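Local coordinates for protein endo alpha-1,4 polygalactosaminidase (Neosartorya fumigata, PDB 6OJ1) that hydrolyses alpha-1,4-linked galactosamine polymers from within the chain, as an endo-acting glycoside hydrolase that disrupts microbial biofilms, at residues N239-V244 / N271-Y276; W42-L47 / S262-N267; W34-G39 / P226-E231; I62-N67 / R138-D143. All coordinates share one frame; numbering follows the deposited sequence.

How the contacts relate
All four contacts reach the main barrel sheet, contact 1 only at its surface edge, through the short antiparallel strand 274-275. Contact 2 is wholly buried and brings the first barrel strand up to strand 261-266 through side chains; contact 1 touches it directly, since Lys266 also bonds to Asn271. Strand 227-231 of contact 3 is the sheet neighbour of strand 261-266, and strand 59-63 of contact 4 is that of strand 42-45. Chemistry follows place: water and a sugar join in at contact 1, lysine ammonium groups gripped by carbonyl oxygens mark contacts 2 and 4, the lysine of contact 2 being buried, and contact 3, partly buried, rests mostly on proline packing.

Contact 1 (N239-V244 / N271-Y276); sequences NNDLSV and NNWVEY. With MAN (alpha-D-mannopyranose), chain B.
The Trp273 indole has Asn240 O over one face, displaced toward the rim and 3.8 Å from Trp273 CG, while Leu242 O approaches obliquely, 3.3 Å from CZ2. The Asp241 carboxylate slides past in the reverse direction, its plane only 17° from that of the ring, and OD1 lies 3.4 Å from Trp273 CB. That same OD1 receives hydrogen bonds from two waters. One, 2.6 Å from Asp241 OD1, passes on to Asn271 ND2; the other makes a weaker link to the backbone N of Trp273. The remaining amide atom, Asn271 OD1, takes Asn267 ND2. Farther along, Glu275 extends its chain toward Ser243, and Ser243 OG donates to Glu275 OE1 at 2.4 Å, a length so short that the exact geometry is doubtful. At the other end Asn239 ND2 gives a hydrogen bond of 3.0 Å to O4 of the glycan mannose, which Asn269 also holds. The contact thus brings the loop between strand 227-231 and helix 246-253 against the short strand 274-275, which runs antiparallel to strand 261-266 and whose preceding Trp273 packs on Ile265.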
# COMPACT_ATOMS: atom_id res chain seq x y z
N ASN A 239 1.52 -0.94 20.57
CA ASN A 239 0.25 -1.05 19.87
C ASN A 239 -0.85 -1.19 20.91
O ASN A 239 -0.80 -2.12 21.73
CB ASN A 239 0.23 -2.25 18.92
CG ASN A 239 1.40 -2.25 17.96
OD1 ASN A 239 1.41 -1.48 17.01
ND2 ASN A 239 2.37 -3.12 18.19
N ASN A 240 -1.82 -0.29 20.89
CA ASN A 240 -2.93 -0.38 21.83
C ASN A 240 -4.09 0.47 21.30
O ASN A 240 -3.98 1.13 20.27
CB ASN A 240 -2.51 0.04 23.24
CG ASN A 240 -1.99 1.46 23.31
OD1 ASN A 240 -2.56 2.38 22.74
ND2 ASN A 240 -0.89 1.64 24.04
N ASP A 241 -5.22 0.42 22.01
CA ASP A 241 -6.42 1.12 21.58
C ASP A 241 -6.58 2.47 22.27
O ASP A 241 -7.67 3.04 22.27
CB ASP A 241 -7.66 0.24 21.82
CG ASP A 241 -7.70 -0.97 20.91
OD1 ASP A 241 -6.98 -0.99 19.88
OD2 ASP A 241 -8.47 -1.91 21.21
N LEU A 242 -5.51 2.97 22.88
CA LEU A 242 -5.56 4.24 23.58
C LEU A 242 -5.06 5.36 22.68
O LEU A 242 -4.48 5.13 21.62
CB LEU A 242 -4.73 4.17 24.87
CG LEU A 242 -5.36 3.21 25.88
CD1 LEU A 242 -4.42 2.95 27.04
CD2 LEU A 242 -6.68 3.78 26.38
N SER A 243 -5.31 6.60 23.09
CA SER A 243 -5.12 7.73 22.21
C SER A 243 -3.68 8.25 22.26
O SER A 243 -2.81 7.71 22.95
CB SER A 243 -6.10 8.84 22.55
OG SER A 243 -6.11 9.82 21.52
N VAL A 244 -3.43 9.31 21.50
CA VAL A 244 -2.14 9.99 21.54
C VAL A 244 -2.36 11.41 22.04
O VAL A 244 -3.49 11.91 22.11
CB VAL A 244 -1.45 10.00 20.17
CG1 VAL A 244 -1.13 8.57 19.74
CG2 VAL A 244 -2.33 10.68 19.13
N ASN A 271 -3.54 -2.77 13.12
CA ASN A 271 -4.78 -3.42 13.53
C ASN A 271 -5.95 -2.44 13.37
O ASN A 271 -5.82 -1.43 12.68
CB ASN A 271 -4.65 -3.98 14.96
CG ASN A 271 -4.43 -2.89 16.02
OD1 ASN A 271 -4.46 -1.69 15.73
ND2 ASN A 271 -4.25 -3.32 17.28
N ASN A 272 -7.11 -2.72 14.00
CA ASN A 272 -8.30 -1.89 13.74
C ASN A 272 -8.12 -0.44 14.20
O ASN A 272 -8.65 0.48 13.56
CB ASN A 272 -9.54 -2.48 14.45
CG ASN A 272 -10.21 -3.63 13.68
OD1 ASN A 272 -10.31 -3.61 12.45
ND2 ASN A 272 -10.71 -4.62 14.42
N TRP A 273 -7.45 -0.22 15.32
CA TRP A 273 -7.49 1.09 15.97
C TRP A 273 -7.08 2.20 15.01
O TRP A 273 -6.11 2.06 14.27
CB TRP A 273 -6.57 1.13 17.19
CG TRP A 273 -6.54 2.48 17.83
CD1 TRP A 273 -7.44 2.98 18.73
CD2 TRP A 273 -5.57 3.51 17.62
NE1 TRP A 273 -7.08 4.26 19.10
CE2 TRP A 273 -5.94 4.61 18.42
CE3 TRP A 273 -4.43 3.61 16.81
CZ2 TRP A 273 -5.20 5.78 18.46
CZ3 TRP A 273 -3.69 4.78 16.85
CH2 TRP A 273 -4.08 5.85 17.66
N VAL A 274 -7.82 3.31 15.03
CA VAL A 274 -7.50 4.44 14.16
C VAL A 274 -8.03 5.72 14.79
O VAL A 274 -9.07 5.72 15.46
CB VAL A 274 -8.08 4.23 12.73
CG1 VAL A 274 -9.59 4.05 12.76
CG2 VAL A 274 -7.70 5.38 11.80
N GLU A 275 -7.30 6.81 14.58
CA GLU A 275 -7.82 8.14 14.87
C GLU A 275 -7.69 8.99 13.62
O GLU A 275 -6.83 8.75 12.77
CB GLU A 275 -7.09 8.81 16.04
CG GLU A 275 -7.54 8.29 17.39
CD GLU A 275 -7.00 9.10 18.54
OE1 GLU A 275 -7.19 8.66 19.69
OE2 GLU A 275 -6.38 10.17 18.31
N TYR A 276 -8.57 9.98 13.50
CA TYR A 276 -8.56 10.90 12.37
C TYR A 276 -8.23 12.30 12.85
O TYR A 276 -8.44 12.65 14.02
CB TYR A 276 -9.89 10.88 11.63
CG TYR A 276 -10.12 9.55 10.96
CD1 TYR A 276 -9.64 9.30 9.68
CD2 TYR A 276 -10.75 8.52 11.64
CE1 TYR A 276 -9.83 8.07 9.08
CE2 TYR A 276 -10.94 7.28 11.06
CZ TYR A 276 -10.47 7.06 9.78
OH TYR A 276 -10.66 5.83 9.20
C1 MAN B . -1.07 -8.46 20.04
C2 MAN B . -0.69 -7.89 18.64
C3 MAN B . 0.64 -7.13 18.70
C4 MAN B . 0.63 -6.09 19.85
C5 MAN B . 0.28 -6.80 21.19
C6 MAN B . 0.18 -5.86 22.37
O2 MAN B . -1.66 -6.95 18.19
O3 MAN B . 0.94 -6.51 17.44
O4 MAN B . 1.91 -5.46 19.97
O5 MAN B . -1.00 -7.46 21.05
O6 MAN B . -0.08 -6.65 23.53
O HOH W 1 -7.67 -2.26 17.62
O HOH W 2 -4.71 -2.16 19.85

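Contact 2 (W42-L47 / S262-N267); sequences WQIELL and STVIKN
Where the (beta/alpha) barrel closes, Trp42, Gln43 and Ile44 of its first strand meet Ser262, Val264 and Lys266 of strand 261-266. The strands run in the same general sense, 38° apart, but their axes stay 7.5 Å from each other, so side chains join them. Lys266 does most of this. Torsions chi2 (-71°) and chi3 (-65°) bend its chain, and NZ donates to Ile44 O at 2.8 Å, nearly in line with that C=O, and to Gln43 OE1 at 2.9 Å. Ile44 N reaches Gln43 OE1 from the same face of the amide as NZ, while Gln43 NE2 goes to Asn272 O. Toward the start of the strands, Trp42 and Val264 cross at about a right angle, with Val264 CG2 3.6 Å from Trp42 CZ2. The indole NE1 of Trp42 makes a weak, bent bond to Ser262 O at 2.9 Å, and a water linked to Thr263 O weakly accepts from Trp42 N. Because Asn271 O and Trp273 O also accept from Lys266 NZ, four oxygens share its hydrogens. A buried amine ringed by carbonyl dipoles would probably be stabilised as an ammonium ion, satisfied without a carboxylate among these partners.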
# COMPACT_ATOMS: atom_id res chain seq x y z
N TRP A 42 -10.25 7.21 4.63
CA TRP A 42 -9.95 5.79 4.49
C TRP A 42 -9.67 5.18 5.85
O TRP A 42 -9.51 5.86 6.87
CB TRP A 42 -8.79 5.53 3.52
CG TRP A 42 -7.40 5.86 4.04
CD1 TRP A 42 -6.99 7.02 4.63
CD2 TRP A 42 -6.23 5.03 3.93
NE1 TRP A 42 -5.64 6.95 4.94
CE2 TRP A 42 -5.15 5.74 4.52
CE3 TRP A 42 -5.99 3.75 3.41
CZ2 TRP A 42 -3.86 5.22 4.60
CZ3 TRP A 42 -4.69 3.23 3.48
CH2 TRP A 42 -3.64 3.97 4.07
N GLN A 43 -9.63 3.85 5.84
CA GLN A 43 -9.20 3.02 6.95
C GLN A 43 -8.29 1.96 6.37
O GLN A 43 -8.46 1.55 5.22
CB GLN A 43 -10.42 2.41 7.69
CG GLN A 43 -10.17 1.14 8.52
CD GLN A 43 -9.37 1.37 9.81
OE1 GLN A 43 -8.39 2.10 9.83
NE2 GLN A 43 -9.81 0.74 10.90
N ILE A 44 -7.30 1.52 7.15
CA ILE A 44 -6.43 0.43 6.75
C ILE A 44 -6.31 -0.53 7.92
O ILE A 44 -6.16 -0.11 9.07
CB ILE A 44 -5.04 0.92 6.29
CG1 ILE A 44 -4.12 -0.28 6.00
CG2 ILE A 44 -4.40 1.88 7.31
CD1 ILE A 44 -2.82 0.08 5.25
N GLU A 45 -6.42 -1.82 7.63
CA GLU A 45 -6.32 -2.84 8.68
C GLU A 45 -5.71 -4.07 8.02
O GLU A 45 -6.38 -4.73 7.22
CB GLU A 45 -7.68 -3.15 9.30
CG GLU A 45 -7.58 -3.95 10.61
CD GLU A 45 -7.34 -5.42 10.37
OE1 GLU A 45 -8.22 -6.08 9.77
OE2 GLU A 45 -6.25 -5.92 10.77
N LEU A 46 -4.45 -4.37 8.36
CA LEU A 46 -3.69 -5.42 7.71
C LEU A 46 -3.33 -6.57 8.63
O LEU A 46 -2.85 -7.60 8.13
CB LEU A 46 -2.38 -4.84 7.13
CG LEU A 46 -2.53 -3.71 6.13
CD1 LEU A 46 -1.14 -3.42 5.50
CD2 LEU A 46 -3.55 -4.10 5.07
N LEU A 47 -3.55 -6.45 9.94
CA LEU A 47 -3.01 -7.45 10.85
C LEU A 47 -3.82 -8.75 10.84
O LEU A 47 -3.24 -9.85 10.90
CB LEU A 47 -2.93 -6.87 12.26
CG LEU A 47 -2.32 -7.76 13.34
CD1 LEU A 47 -0.87 -8.08 12.97
CD2 LEU A 47 -2.40 -7.09 14.70
N SER A 262 -5.12 12.30 2.99
CA SER A 262 -6.09 11.50 3.72
C SER A 262 -5.35 10.79 4.85
O SER A 262 -4.84 9.69 4.69
CB SER A 262 -6.78 10.50 2.80
OG SER A 262 -7.49 11.19 1.79
N THR A 263 -5.29 11.44 6.01
CA THR A 263 -4.43 10.97 7.08
C THR A 263 -5.19 10.00 7.98
O THR A 263 -6.35 10.24 8.33
CB THR A 263 -3.89 12.14 7.90
OG1 THR A 263 -3.10 12.99 7.05
CG2 THR A 263 -3.03 11.64 9.05
N VAL A 264 -4.52 8.90 8.35
CA VAL A 264 -4.93 8.07 9.47
C VAL A 264 -3.79 8.00 10.47
O VAL A 264 -2.61 7.92 10.09
CB VAL A 264 -5.35 6.64 9.04
CG1 VAL A 264 -6.71 6.66 8.38
CG2 VAL A 264 -4.28 6.00 8.13
N ILE A 265 -4.14 8.02 11.75
CA ILE A 265 -3.20 7.74 12.83
C ILE A 265 -3.42 6.29 13.25
O ILE A 265 -4.56 5.90 13.56
CB ILE A 265 -3.41 8.71 14.00
CG1 ILE A 265 -3.06 10.13 13.54
CG2 ILE A 265 -2.60 8.31 15.20
CD1 ILE A 265 -3.72 11.21 14.36
N LYS A 266 -2.36 5.48 13.22
CA LYS A 266 -2.50 4.04 13.38
C LYS A 266 -1.45 3.52 14.36
O LYS A 266 -0.42 4.15 14.60
CB LYS A 266 -2.34 3.28 12.03
CG LYS A 266 -3.33 3.68 10.95
CD LYS A 266 -4.73 3.16 11.30
CE LYS A 266 -4.78 1.63 11.29
NZ LYS A 266 -6.20 1.19 11.50
N ASN A 267 -1.72 2.33 14.90
CA ASN A 267 -0.66 1.51 15.49
C ASN A 267 0.26 0.98 14.39
O ASN A 267 -0.17 0.75 13.26
CB ASN A 267 -1.24 0.32 16.25
CG ASN A 267 -2.02 0.73 17.46
OD1 ASN A 267 -1.59 1.56 18.24
ND2 ASN A 267 -3.20 0.12 17.63
O HOH W 3 -8.50 9.60 6.17

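Contact 3 (W34-G39 / P226-E231); sequences WQPAVG and PVFHIE
Pro226 is at the centre of this contact, and its apolar partner is Pro36. The two proline rings cross at about a right angle, CG to CG at 3.9 Å, and Pro36 CG also reaches the edge of the Phe228 ring, 4.3 Å from CZ and close to the ring plane. Pro226 CB lies over a face of the same phenyl ring, offset toward its rim; Pro36 thus touches both Pro226, just before the strand, and Phe228, within it. Val38 adds its backbone, with CA 4.0 Å from Pro226 CB. Polar backbone atoms lean on the Pro226 ring as well: Pro36 O is 3.4 Å from Pro226 CD, and Ala37 O is 3.6 Å from Pro226 CB. Hydrogen bonding is mostly local. Gln35, bent at chi2, sends NE2 to Pro36 O at 3.0 Å, an almost straight bond (173°) lying in both the amide and carbonyl planes and using a carbonyl lone pair; its NE2 also reaches Gln201 O. One water does bridge the segments, accepting from Gly39 N at 2.9 Å and from Val227 N. In the fold, the loop leading into strand 42-45 lies against the start of strand 227-231. Trp202 of strand 202-206 touches both prolines and meets Phe228 edge-to-face, and Ile59 of strand 59-63 packs on Pro36 and Phe228.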
# COMPACT_ATOMS: atom_id res chain seq x y z
N TRP A 34 -11.88 3.55 -11.68
CA TRP A 34 -12.09 4.10 -10.35
C TRP A 34 -10.92 5.01 -9.98
O TRP A 34 -9.81 4.53 -9.72
CB TRP A 34 -12.27 3.01 -9.30
CG TRP A 34 -12.27 3.57 -7.89
CD1 TRP A 34 -12.99 4.65 -7.44
CD2 TRP A 34 -11.53 3.09 -6.77
NE1 TRP A 34 -12.73 4.86 -6.11
CE2 TRP A 34 -11.84 3.92 -5.67
CE3 TRP A 34 -10.63 2.03 -6.58
CZ2 TRP A 34 -11.28 3.73 -4.41
CZ3 TRP A 34 -10.08 1.84 -5.31
CH2 TRP A 34 -10.40 2.69 -4.25
N GLN A 35 -11.19 6.32 -9.94
CA GLN A 35 -10.21 7.30 -9.46
C GLN A 35 -10.78 7.98 -8.22
O GLN A 35 -11.58 8.93 -8.34
CB GLN A 35 -9.89 8.34 -10.53
CG GLN A 35 -8.98 9.46 -10.04
CD GLN A 35 -7.64 8.96 -9.53
OE1 GLN A 35 -6.77 8.57 -10.31
NE2 GLN A 35 -7.45 8.97 -8.20
N PRO A 36 -10.41 7.54 -7.02
CA PRO A 36 -10.93 8.19 -5.80
C PRO A 36 -10.51 9.65 -5.71
O PRO A 36 -9.48 10.07 -6.25
CB PRO A 36 -10.32 7.36 -4.67
CG PRO A 36 -9.05 6.77 -5.28
CD PRO A 36 -9.45 6.47 -6.71
N ALA A 37 -11.34 10.45 -5.04
CA ALA A 37 -11.09 11.88 -4.98
C ALA A 37 -10.03 12.20 -3.94
O ALA A 37 -9.84 11.46 -2.97
CB ALA A 37 -12.38 12.64 -4.65
N VAL A 38 -9.31 13.30 -4.17
CA VAL A 38 -8.43 13.85 -3.15
C VAL A 38 -9.22 14.04 -1.86
O VAL A 38 -10.36 14.51 -1.88
CB VAL A 38 -7.81 15.18 -3.63
CG1 VAL A 38 -7.07 15.86 -2.48
CG2 VAL A 38 -6.88 14.94 -4.81
N GLY A 39 -8.62 13.67 -0.74
CA GLY A 39 -9.25 13.87 0.55
C GLY A 39 -10.19 12.77 1.00
O GLY A 39 -10.76 12.87 2.10
N PRO A 226 -5.33 11.17 -4.49
CA PRO A 226 -5.19 11.25 -3.04
C PRO A 226 -3.86 10.67 -2.56
O PRO A 226 -3.21 9.89 -3.26
CB PRO A 226 -6.38 10.43 -2.51
CG PRO A 226 -6.76 9.52 -3.63
CD PRO A 226 -6.41 10.25 -4.91
N VAL A 227 -3.45 11.11 -1.38
CA VAL A 227 -2.38 10.46 -0.62
C VAL A 227 -3.05 9.82 0.58
O VAL A 227 -3.58 10.51 1.45
CB VAL A 227 -1.28 11.42 -0.17
CG1 VAL A 227 -0.26 10.64 0.68
CG2 VAL A 227 -0.62 12.10 -1.36
N PHE A 228 -3.01 8.50 0.63
CA PHE A 228 -3.50 7.75 1.78
C PHE A 228 -2.34 7.68 2.77
O PHE A 228 -1.38 6.93 2.57
CB PHE A 228 -4.03 6.40 1.32
CG PHE A 228 -5.21 6.54 0.41
CD1 PHE A 228 -6.35 7.21 0.85
CD2 PHE A 228 -5.19 6.03 -0.88
CE1 PHE A 228 -7.46 7.38 0.02
CE2 PHE A 228 -6.30 6.19 -1.72
CZ PHE A 228 -7.43 6.86 -1.27
N HIS A 229 -2.43 8.50 3.81
CA HIS A 229 -1.27 8.90 4.61
C HIS A 229 -1.37 8.30 6.01
O HIS A 229 -2.37 8.52 6.70
CB HIS A 229 -1.20 10.43 4.65
CG HIS A 229 -0.23 10.96 5.66
ND1 HIS A 229 -0.58 11.93 6.58
CD2 HIS A 229 1.08 10.68 5.89
CE1 HIS A 229 0.46 12.21 7.34
NE2 HIS A 229 1.48 11.47 6.94
N ILE A 230 -0.33 7.58 6.42
CA ILE A 230 -0.28 6.93 7.74
C ILE A 230 0.82 7.58 8.57
O ILE A 230 1.93 7.79 8.09
CB ILE A 230 0.00 5.42 7.62
CG1 ILE A 230 -0.90 4.75 6.58
CG2 ILE A 230 -0.15 4.74 8.97
CD1 ILE A 230 -0.46 3.31 6.29
N GLU A 231 0.51 7.86 9.85
CA GLU A 231 1.54 8.19 10.82
C GLU A 231 1.40 7.26 12.01
O GLU A 231 0.31 6.78 12.32
CB GLU A 231 1.47 9.65 11.29
CG GLU A 231 1.74 10.69 10.17
CD GLU A 231 3.21 10.81 9.78
OE1 GLU A 231 4.08 10.56 10.63
OE2 GLU A 231 3.48 11.17 8.61
O HOH W 4 -5.95 12.68 -0.22

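Contact 4 (I62-N67 / R138-D143); sequences IDLFIN and RDKGCD
The ammonium NZ of Lys140 is held by two backbone oxygens of the 62-67 turn, donating to Leu64 O and to Asn67 O, each at 2.8 Å. It lies in the carbonyl plane of Leu64 but is tilted 29° from that of Asn67, and Phe65 O is also near, 3.2 Å from Lys140 NZ. Beyond CG the lysine chain is extended through chi2, chi3 and chi4, which carries NZ from the end of helix 124-140 to the turn. Beside it, Leu64 CD1 packs 4.1 Å from Cys142 SG, the sulfur disulfide-bonded to Cys84 on strand 81-87. The turn that offers these oxygens is itself firmly shaped. Asp63 OD2 accepts from Phe65 N at 2.8 Å, coming from above the carboxylate plane, and from Ile66 N on its anti lone pair; Asp63 OD1 forms a salt bridge with Arg95. Asn67 ND2 adds a straight bond of 2.9 Å to Asp63 O, while Asn67 OD1 receives Leu50 N. Two standard motifs therefore meet here: an Asx motif, which turns the chain at the end of strand 59-63 ahead of helix 69-77, and a Schellman motif at Gly141, which finishes helix 124-140 before barrel strand 144-148.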
# COMPACT_ATOMS: atom_id res chain seq x y z
N ILE A 62 -7.34 -3.48 3.05
CA ILE A 62 -7.27 -4.69 3.86
C ILE A 62 -6.43 -5.75 3.14
O ILE A 62 -6.21 -5.68 1.93
CB ILE A 62 -8.67 -5.26 4.18
CG1 ILE A 62 -9.39 -5.64 2.88
CG2 ILE A 62 -9.51 -4.23 4.97
CD1 ILE A 62 -10.81 -6.21 3.09
N ASP A 63 -5.99 -6.74 3.91
CA ASP A 63 -5.09 -7.76 3.36
C ASP A 63 -5.78 -8.63 2.31
O ASP A 63 -6.89 -9.13 2.52
CB ASP A 63 -4.54 -8.62 4.50
CG ASP A 63 -3.49 -9.60 4.01
OD1 ASP A 63 -2.30 -9.20 3.92
OD2 ASP A 63 -3.87 -10.74 3.66
N LEU A 64 -5.09 -8.83 1.18
CA LEU A 64 -5.63 -9.62 0.07
C LEU A 64 -5.91 -11.06 0.47
O LEU A 64 -6.92 -11.64 0.05
CB LEU A 64 -4.63 -9.59 -1.10
CG LEU A 64 -4.92 -10.56 -2.24
CD1 LEU A 64 -6.24 -10.23 -2.90
CD2 LEU A 64 -3.76 -10.49 -3.23
N PHE A 65 -5.00 -11.68 1.22
CA PHE A 65 -5.09 -13.12 1.41
C PHE A 65 -6.08 -13.49 2.50
O PHE A 65 -6.85 -14.44 2.33
CB PHE A 65 -3.72 -13.69 1.78
CG PHE A 65 -2.78 -13.86 0.62
CD1 PHE A 65 -2.86 -14.99 -0.19
CD2 PHE A 65 -1.80 -12.92 0.36
CE1 PHE A 65 -1.98 -15.17 -1.25
CE2 PHE A 65 -0.91 -13.09 -0.71
CZ PHE A 65 -1.01 -14.22 -1.52
N ILE A 66 -6.07 -12.77 3.62
CA ILE A 66 -6.79 -13.26 4.79
C ILE A 66 -8.23 -12.78 4.85
O ILE A 66 -8.97 -13.17 5.76
CB ILE A 66 -6.03 -12.88 6.08
CG1 ILE A 66 -6.02 -11.38 6.30
CG2 ILE A 66 -4.61 -13.41 6.00
CD1 ILE A 66 -5.09 -10.96 7.44
N ASN A 67 -8.67 -11.97 3.89
CA ASN A 67 -10.06 -11.52 3.81
C ASN A 67 -10.79 -12.24 2.69
O ASN A 67 -10.26 -12.38 1.59
CB ASN A 67 -10.11 -10.02 3.60
CG ASN A 67 -9.74 -9.29 4.85
OD1 ASN A 67 -10.54 -9.24 5.79
ND2 ASN A 67 -8.54 -8.73 4.89
N ARG A 138 -8.65 -9.57 -8.26
CA ARG A 138 -9.79 -9.40 -9.17
C ARG A 138 -10.92 -10.37 -8.82
O ARG A 138 -12.08 -9.97 -8.72
CB ARG A 138 -9.34 -9.62 -10.61
CG ARG A 138 -10.49 -9.61 -11.61
CD ARG A 138 -10.14 -10.43 -12.87
NE ARG A 138 -9.75 -11.81 -12.53
CZ ARG A 138 -8.87 -12.55 -13.21
NH1 ARG A 138 -8.25 -12.07 -14.31
NH2 ARG A 138 -8.62 -13.78 -12.79
N ASP A 139 -10.58 -11.65 -8.65
CA ASP A 139 -11.60 -12.66 -8.38
C ASP A 139 -12.33 -12.40 -7.08
O ASP A 139 -13.52 -12.73 -6.96
CB ASP A 139 -10.97 -14.06 -8.34
CG ASP A 139 -10.44 -14.52 -9.69
OD1 ASP A 139 -10.80 -13.92 -10.72
OD2 ASP A 139 -9.64 -15.48 -9.71
N LYS A 140 -11.65 -11.80 -6.09
CA LYS A 140 -12.30 -11.49 -4.82
C LYS A 140 -13.11 -10.21 -4.87
O LYS A 140 -13.81 -9.90 -3.90
CB LYS A 140 -11.25 -11.40 -3.70
CG LYS A 140 -10.66 -12.74 -3.29
CD LYS A 140 -9.84 -12.59 -2.01
CE LYS A 140 -9.32 -13.93 -1.54
NZ LYS A 140 -8.66 -13.85 -0.20
N GLY A 141 -13.03 -9.46 -5.96
CA GLY A 141 -13.82 -8.26 -6.12
C GLY A 141 -13.14 -6.99 -5.66
O GLY A 141 -13.83 -5.96 -5.55
N CYS A 142 -11.83 -7.02 -5.40
CA CYS A 142 -11.09 -5.84 -4.99
C CYS A 142 -11.28 -4.71 -5.99
O CYS A 142 -11.23 -4.92 -7.20
CB CYS A 142 -9.60 -6.15 -4.87
SG CYS A 142 -9.20 -7.48 -3.71
N ASP A 143 -11.50 -3.50 -5.48
CA ASP A 143 -11.60 -2.33 -6.35
C ASP A 143 -10.23 -1.85 -6.79
O ASP A 143 -10.09 -1.30 -7.88
CB ASP A 143 -12.33 -1.19 -5.64
CG ASP A 143 -13.76 -1.54 -5.35
OD1 ASP A 143 -14.54 -1.67 -6.32
OD2 ASP A 143 -14.11 -1.73 -4.16